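Local coordinates for biofilm-surface layer protein A (Bacillus subtilis, PDB 4BHU) that self-assembles into a stable, water-repellent layer that coats the surface of the biofilm and is required for complex colony architecture, at residues I[6-12]-I[119-125]; I[43-48]-I[102-106]. The protein carries 1 engineered substitution. All blocks are in the same frame, centred on the assembly; numbering follows the deposited sequence. Where two conformers were deposited one is given.

How the interactions relate
Starting at the N terminus, the chain lays down strand 7-12 at one edge of the three-stranded sheet, runs back along 22-30 and crosses to the five-stranded sheet as strand 39-43. Interaction 2 comes next: residues 43-48 leave that strand and meet 102-106, closing an inner loop of 53 residues. Strand 119-125 then follows 100-109 at the sheet edge, and interaction 1 brings it alongside 6-12, closing an outer loop of 106 residues with interaction 2 nested inside. Interaction 1 thus ties the two main sheets edge to edge, whereas interaction 2 pairs strands within one sheet and sends Leu44 and Phe48 against strand 22-30 of the other. They touch directly, for instance where Ser122 OG lies 2.9 Å from Thr103 OG1.

Interaction 1: I[6-12]-I[119-125]; sequences ASLFATI and AEASIDV
Ile12, Leu8 and Ile123 bury the most surface in this contact, closely matched by Ala119. Both segments are extended, strand 7-12 running nearly parallel to 119-125 (signed crossing angle -19°) at a closest axis approach of 5.3 Å. The nearest CA pairs are Ser7-Ala119 (5.4 Å), Leu8-Glu120 (5.5 Å) and Ala10-Ala121 (5.3 Å); Leu8, Ala10 and Ile12 point their CA-CB bonds toward 119-125, and Ala119, Ala121 and Ile123 point theirs back, so apolar groups meet. Leu8 (chi1 t, chi2 p) sets its CB 3.9 Å from Ala119 CB and its CG 4.1 Å from Ala121 CB; that same Ala121 CB presses to 3.5 Å from Ala10 CB and 3.1 Å from Leu8 O. These are edge strands, one from each main sheet, of an immunoglobulin-like beta sandwich, consistent with the E-set clan, and each is hydrogen-bonded through its backbone to its own sheet, at strands 22-30 and 100-109. Between the two, a water accepts from Leu8 N (3.2 Å) and donates to Glu120 O (2.7 Å). Further on, Ile123 (chi1 p, chi2 t) puts CG2 4.0 Å from Ala10 CB and CD1 3.7 Å from Ile12 CG1, while Ile12 (chi1 m, chi2 t) extends CD1 to 3.5 Å from Asp124 O.

Interaction 2: I[43-48]-I[102-106]; sequences TLPSGF and YTFRA
Three aromatic rings form a cluster of successive edge-to-face contacts: Phe104 turns its edge to the face of Phe48 (centroids 5.2 Å, planes at 57°), and Phe48 turns its own edge to the face of Tyr102 (5.5 Å, 83°). All three have chi1 m. Pro45 joins the cluster with a CH-pi contact, its CD 3.7 Å from the Phe104 ring centroid, and its CG 3.9 Å from Tyr102 CB. At the start of the loop, Thr43 pairs with Arg105 as an antiparallel hydrogen-bonded pair, with Thr43 N to Arg105 O at 2.8 Å and Arg105 N to Thr43 O at 3.1 Å. Beyond Thr43 the chain peels off into a type II turn from Pro45 to Phe48, closed by Phe48 N to Pro45 O at 3.0 Å. Gly47, at phi 111° and psi -22°, suits that turn: a CB would jam against the preceding carbonyl and sit 3.2 Å from Tyr102 CE2. Leu44 CD2 reaches Phe104 CD2 at 3.6 Å, beside Leu27 of the facing sheet. A water donates to Thr43 O (3.1 Å) and Thr103 O (2.7 Å). Two backbone hydrogen bonds thus set the register at Thr43, whereas apolar ring contacts hold the departing loop against the strand, with Phe48 and Phe104 buried in the sandwich.

Interaction 1: I[6-12]-I[119-125]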
loop_
_atom_site.group_PDB
_atom_site.type_symbol
_atom_site.label_atom_id
_atom_site.label_comp_id
_atom_site.label_asym_id
_atom_site.label_seq_id
_atom_site.Cartn_x
_atom_site.Cartn_y
_atom_site.Cartn_z
ATOM N N ALA I 6 21.529 -24.057 -18.721
ATOM C CA ALA I 6 20.243 -24.563 -19.196
ATOM C C ALA I 6 20.455 -25.844 -19.978
ATOM O O ALA I 6 21.476 -26.003 -20.657
ATOM C CB ALA I 6 19.549 -23.524 -20.064
ATOM N N SER I 7 19.498 -26.756 -19.879
ATOM C CA SER I 7 19.556 -27.996 -20.637
ATOM C C SER I 7 18.303 -28.181 -21.500
ATOM O O SER I 7 17.236 -27.634 -21.204
ATOM C CB SER I 7 19.727 -29.180 -19.692
ATOM O OG SER I 7 18.540 -29.412 -18.965
ATOM N N LEU I 8 18.447 -28.950 -22.576
ATOM C CA LEU I 8 17.306 -29.346 -23.393
ATOM C C LEU I 8 17.348 -30.837 -23.609
ATOM O O LEU I 8 18.396 -31.418 -23.905
ATOM C CB LEU I 8 17.289 -28.620 -24.743
ATOM C CG LEU I 8 16.146 -29.061 -25.679
ATOM C CD1 LEU I 8 14.782 -28.665 -25.136
ATOM C CD2 LEU I 8 16.347 -28.510 -27.085
ATOM N N PHE I 9 16.198 -31.457 -23.430
ATOM C CA PHE I 9 16.042 -32.872 -23.674
ATOM C C PHE I 9 15.132 -33.039 -24.878
ATOM O O PHE I 9 14.041 -32.469 -24.921
ATOM C CB PHE I 9 15.421 -33.557 -22.467
ATOM C CG PHE I 9 16.233 -33.413 -21.217
ATOM C CD1 PHE I 9 17.340 -34.219 -21.002
ATOM C CD2 PHE I 9 15.904 -32.456 -20.268
ATOM C CE1 PHE I 9 18.097 -34.083 -19.856
ATOM C CE2 PHE I 9 16.658 -32.314 -19.119
ATOM C CZ PHE I 9 17.758 -33.127 -18.913
ATOM N N ALA I 10 15.597 -33.825 -25.845
ATOM C CA ALA I 10 14.846 -34.108 -27.058
ATOM C C ALA I 10 14.650 -35.610 -27.158
ATOM O O ALA I 10 15.608 -36.362 -27.234
ATOM C CB ALA I 10 15.600 -33.578 -28.275
ATOM N N THR I 11 13.403 -36.051 -27.148
ATOM C CA THR I 11 13.132 -37.473 -27.157
ATOM C C THR I 11 11.924 -37.812 -28.016
ATOM O O THR I 11 10.908 -37.123 -27.987
ATOM C CB THR I 11 12.890 -37.999 -25.724
ATOM O OG1 THR I 11 14.083 -37.829 -24.943
ATOM C CG2 THR I 11 12.498 -39.471 -25.745
ATOM N N ILE I 12 12.046 -38.893 -28.779
ATOM C CA ILE I 12 10.918 -39.451 -29.499
ATOM C C ILE I 12 10.188 -40.367 -28.531
ATOM O O ILE I 12 10.756 -41.347 -28.065
ATOM C CB ILE I 12 11.378 -40.261 -30.736
ATOM C CG1 ILE I 12 12.194 -39.371 -31.687
ATOM C CG2 ILE I 12 10.174 -40.873 -31.430
ATOM C CD1 ILE I 12 12.870 -40.144 -32.858
ATOM N N ALA I 119 20.411 -23.857 -25.421
ATOM C CA ALA I 119 20.594 -25.299 -25.194
ATOM C C ALA I 119 20.178 -26.101 -26.438
ATOM O O ALA I 119 19.414 -25.600 -27.269
ATOM C CB ALA I 119 19.806 -25.753 -23.997
ATOM N N GLU I 120 20.674 -27.338 -26.534
ATOM C CA GLU I 120 20.488 -28.206 -27.705
ATOM C C GLU I 120 20.329 -29.656 -27.336
ATOM O O GLU I 120 20.882 -30.120 -26.345
ATOM C CB GLU I 120 21.717 -28.177 -28.601
ATOM C CG GLU I 120 21.778 -27.094 -29.622
ATOM C CD GLU I 120 23.002 -27.268 -30.502
ATOM O OE1 GLU I 120 23.622 -28.353 -30.418
ATOM O OE2 GLU I 120 23.351 -26.331 -31.251
ATOM N N ALA I 121 19.606 -30.388 -28.173
ATOM C CA ALA I 121 19.508 -31.827 -28.028
ATOM C C ALA I 121 19.042 -32.401 -29.361
ATOM O O ALA I 121 18.312 -31.738 -30.097
ATOM C CB ALA I 121 18.548 -32.200 -26.924
ATOM N N SER I 122 19.463 -33.631 -29.660
ATOM C CA SER I 122 19.194 -34.253 -30.962
ATOM C C SER I 122 18.397 -35.527 -30.819
ATOM O O SER I 122 18.418 -36.157 -29.763
ATOM C CB SER I 122 20.513 -34.582 -31.666
ATOM O OG SER I 122 21.144 -33.403 -32.123
ATOM N N ILE I 123 17.686 -35.897 -31.880
ATOM C CA ILE I 123 17.076 -37.224 -31.987
ATOM C C ILE I 123 17.547 -37.957 -33.263
ATOM O O ILE I 123 17.902 -37.330 -34.267
ATOM C CB ILE I 123 15.529 -37.181 -32.011
ATOM C CG1 ILE I 123 15.039 -36.286 -33.143
ATOM C CG2 ILE I 123 14.972 -36.732 -30.666
ATOM C CD1 ILE I 123 13.531 -36.279 -33.306
ATOM N N ASP I 124 17.549 -39.286 -33.201
ATOM C CA ASP I 124 17.879 -40.125 -34.349
ATOM C C ASP I 124 16.586 -40.668 -34.953
ATOM O O ASP I 124 15.833 -41.374 -34.280
ATOM C CB ASP I 124 18.754 -41.308 -33.911
ATOM C CG ASP I 124 20.143 -40.890 -33.469
ATOM O OD1 ASP I 124 20.703 -39.937 -34.039
ATOM O OD2 ASP I 124 20.683 -41.527 -32.537
ATOM N N VAL I 125 16.309 -40.335 -36.212
ATOM C CA VAL I 125 15.177 -40.942 -36.913
ATOM C C VAL I 125 15.696 -42.134 -37.728
ATOM O O VAL I 125 16.598 -41.985 -38.551
ATOM C CB VAL I 125 14.472 -39.946 -37.840
ATOM C CG1 VAL I 125 13.384 -40.656 -38.656
ATOM C CG2 VAL I 125 13.860 -38.806 -37.023
HETATM O O HOH W 1 21.433 -29.401 -23.753
#

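Interaction 2: I[43-48]-I[102-106]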
loop_
_atom_site.group_PDB
_atom_site.type_symbol
_atom_site.label_atom_id
_atom_site.label_comp_id
_atom_site.label_asym_id
_atom_site.label_seq_id
_atom_site.Cartn_x
_atom_site.Cartn_y
_atom_site.Cartn_z
ATOM N N THR I 43 13.313 -23.756 -31.384
ATOM C CA THR I 43 13.571 -23.786 -32.830
ATOM C C THR I 43 13.605 -25.248 -33.291
ATOM O O THR I 43 14.363 -26.072 -32.772
ATOM C CB THR I 43 14.900 -23.101 -33.184
ATOM O OG1 THR I 43 14.863 -21.744 -32.730
ATOM C CG2 THR I 43 15.143 -23.113 -34.724
ATOM N N LEU I 44 12.742 -25.571 -34.239
ATOM C CA LEU I 44 12.638 -26.939 -34.733
ATOM C C LEU I 44 13.415 -27.041 -36.047
ATOM O O LEU I 44 13.465 -26.078 -36.813
ATOM C CB LEU I 44 11.172 -27.313 -34.954
ATOM C CG LEU I 44 10.201 -27.056 -33.795
ATOM C CD1 LEU I 44 8.804 -27.552 -34.149
ATOM C CD2 LEU I 44 10.678 -27.700 -32.520
ATOM N N PRO I 45 14.024 -28.205 -36.309
ATOM C CA PRO I 45 14.763 -28.337 -37.571
ATOM C C PRO I 45 13.825 -28.689 -38.724
ATOM O O PRO I 45 12.690 -29.136 -38.483
ATOM C CB PRO I 45 15.761 -29.456 -37.262
ATOM C CG PRO I 45 15.052 -30.314 -36.250
ATOM C CD PRO I 45 14.130 -29.411 -35.470
ATOM N N SER I 46 14.265 -28.469 -39.965
ATOM C CA SER I 46 13.408 -28.769 -41.115
ATOM C C SER I 46 13.055 -30.243 -41.024
ATOM O O SER I 46 13.912 -31.067 -40.722
ATOM C CB SER I 46 14.108 -28.447 -42.444
ATOM O OG SER I 46 13.146 -28.214 -43.468
ATOM N N GLY I 47 11.787 -30.554 -41.250
ATOM C CA GLY I 47 11.267 -31.889 -41.016
ATOM C C GLY I 47 10.297 -31.927 -39.848
ATOM O O GLY I 47 9.468 -32.828 -39.759
ATOM N N PHE I 48 10.389 -30.944 -38.948
ATOM C CA PHE I 48 9.437 -30.825 -37.842
ATOM C C PHE I 48 8.748 -29.469 -37.809
ATOM O O PHE I 48 9.353 -28.440 -38.138
ATOM C CB PHE I 48 10.142 -31.089 -36.509
ATOM C CG PHE I 48 10.650 -32.485 -36.382
ATOM C CD1 PHE I 48 9.849 -33.478 -35.865
ATOM C CD2 PHE I 48 11.924 -32.812 -36.808
ATOM C CE1 PHE I 48 10.315 -34.770 -35.763
ATOM C CE2 PHE I 48 12.392 -34.102 -36.707
ATOM C CZ PHE I 48 11.582 -35.079 -36.182
ATOM N N TYR I 102 18.471 -35.079 -36.121
ATOM C CA TYR I 102 17.792 -33.785 -36.138
ATOM C C TYR I 102 18.000 -33.061 -34.811
ATOM O O TYR I 102 17.737 -33.628 -33.737
ATOM C CB TYR I 102 16.301 -33.991 -36.376
ATOM C CG TYR I 102 15.986 -34.479 -37.768
ATOM C CD1 TYR I 102 16.124 -35.821 -38.103
ATOM C CD2 TYR I 102 15.559 -33.589 -38.758
ATOM C CE1 TYR I 102 15.831 -36.272 -39.379
ATOM C CE2 TYR I 102 15.256 -34.026 -40.027
ATOM C CZ TYR I 102 15.401 -35.365 -40.340
ATOM O OH TYR I 102 15.099 -35.794 -41.617
ATOM N N THR I 103 18.466 -31.818 -34.902
ATOM C CA THR I 103 18.816 -31.027 -33.732
ATOM C C THR I 103 17.793 -29.928 -33.439
ATOM O O THR I 103 17.420 -29.141 -34.319
ATOM C CB THR I 103 20.201 -30.369 -33.893
ATOM O OG1 THR I 103 21.188 -31.369 -34.184
ATOM C CG2 THR I 103 20.590 -29.615 -32.612
ATOM N N PHE I 104 17.359 -29.898 -32.184
ATOM C CA PHE I 104 16.420 -28.911 -31.682
ATOM C C PHE I 104 17.166 -27.945 -30.772
ATOM O O PHE I 104 18.121 -28.331 -30.092
ATOM C CB PHE I 104 15.313 -29.589 -30.877
ATOM C CG PHE I 104 14.476 -30.535 -31.678
ATOM C CD1 PHE I 104 14.925 -31.813 -31.950
ATOM C CD2 PHE I 104 13.245 -30.143 -32.178
ATOM C CE1 PHE I 104 14.154 -32.687 -32.690
ATOM C CE2 PHE I 104 12.466 -31.015 -32.923
ATOM C CZ PHE I 104 12.925 -32.288 -33.179
ATOM N N ARG I 105 16.708 -26.699 -30.767
ATOM C CA ARG I 105 17.327 -25.627 -30.000
ATOM C C ARG I 105 16.253 -24.947 -29.158
ATOM O O ARG I 105 15.069 -24.929 -29.504
ATOM C CB ARG I 105 18.007 -24.612 -30.928
ATOM C CG ARG I 105 19.141 -25.221 -31.739
ATOM C CD ARG I 105 19.621 -24.339 -32.890
ATOM N NE ARG I 105 20.744 -24.962 -33.596
ATOM C CZ ARG I 105 20.619 -25.905 -34.530
ATOM N NH1 ARG I 105 19.422 -26.350 -34.890
ATOM N NH2 ARG I 105 21.697 -26.416 -35.108
ATOM N N ALA I 106 16.668 -24.406 -28.028
ATOM C CA ALA I 106 15.740 -23.698 -27.167
ATOM C C ALA I 106 16.560 -22.745 -26.329
ATOM O O ALA I 106 17.657 -23.083 -25.884
ATOM C CB ALA I 106 14.956 -24.674 -26.281
HETATM O O HOH W 2 16.736 -26.564 -34.666
#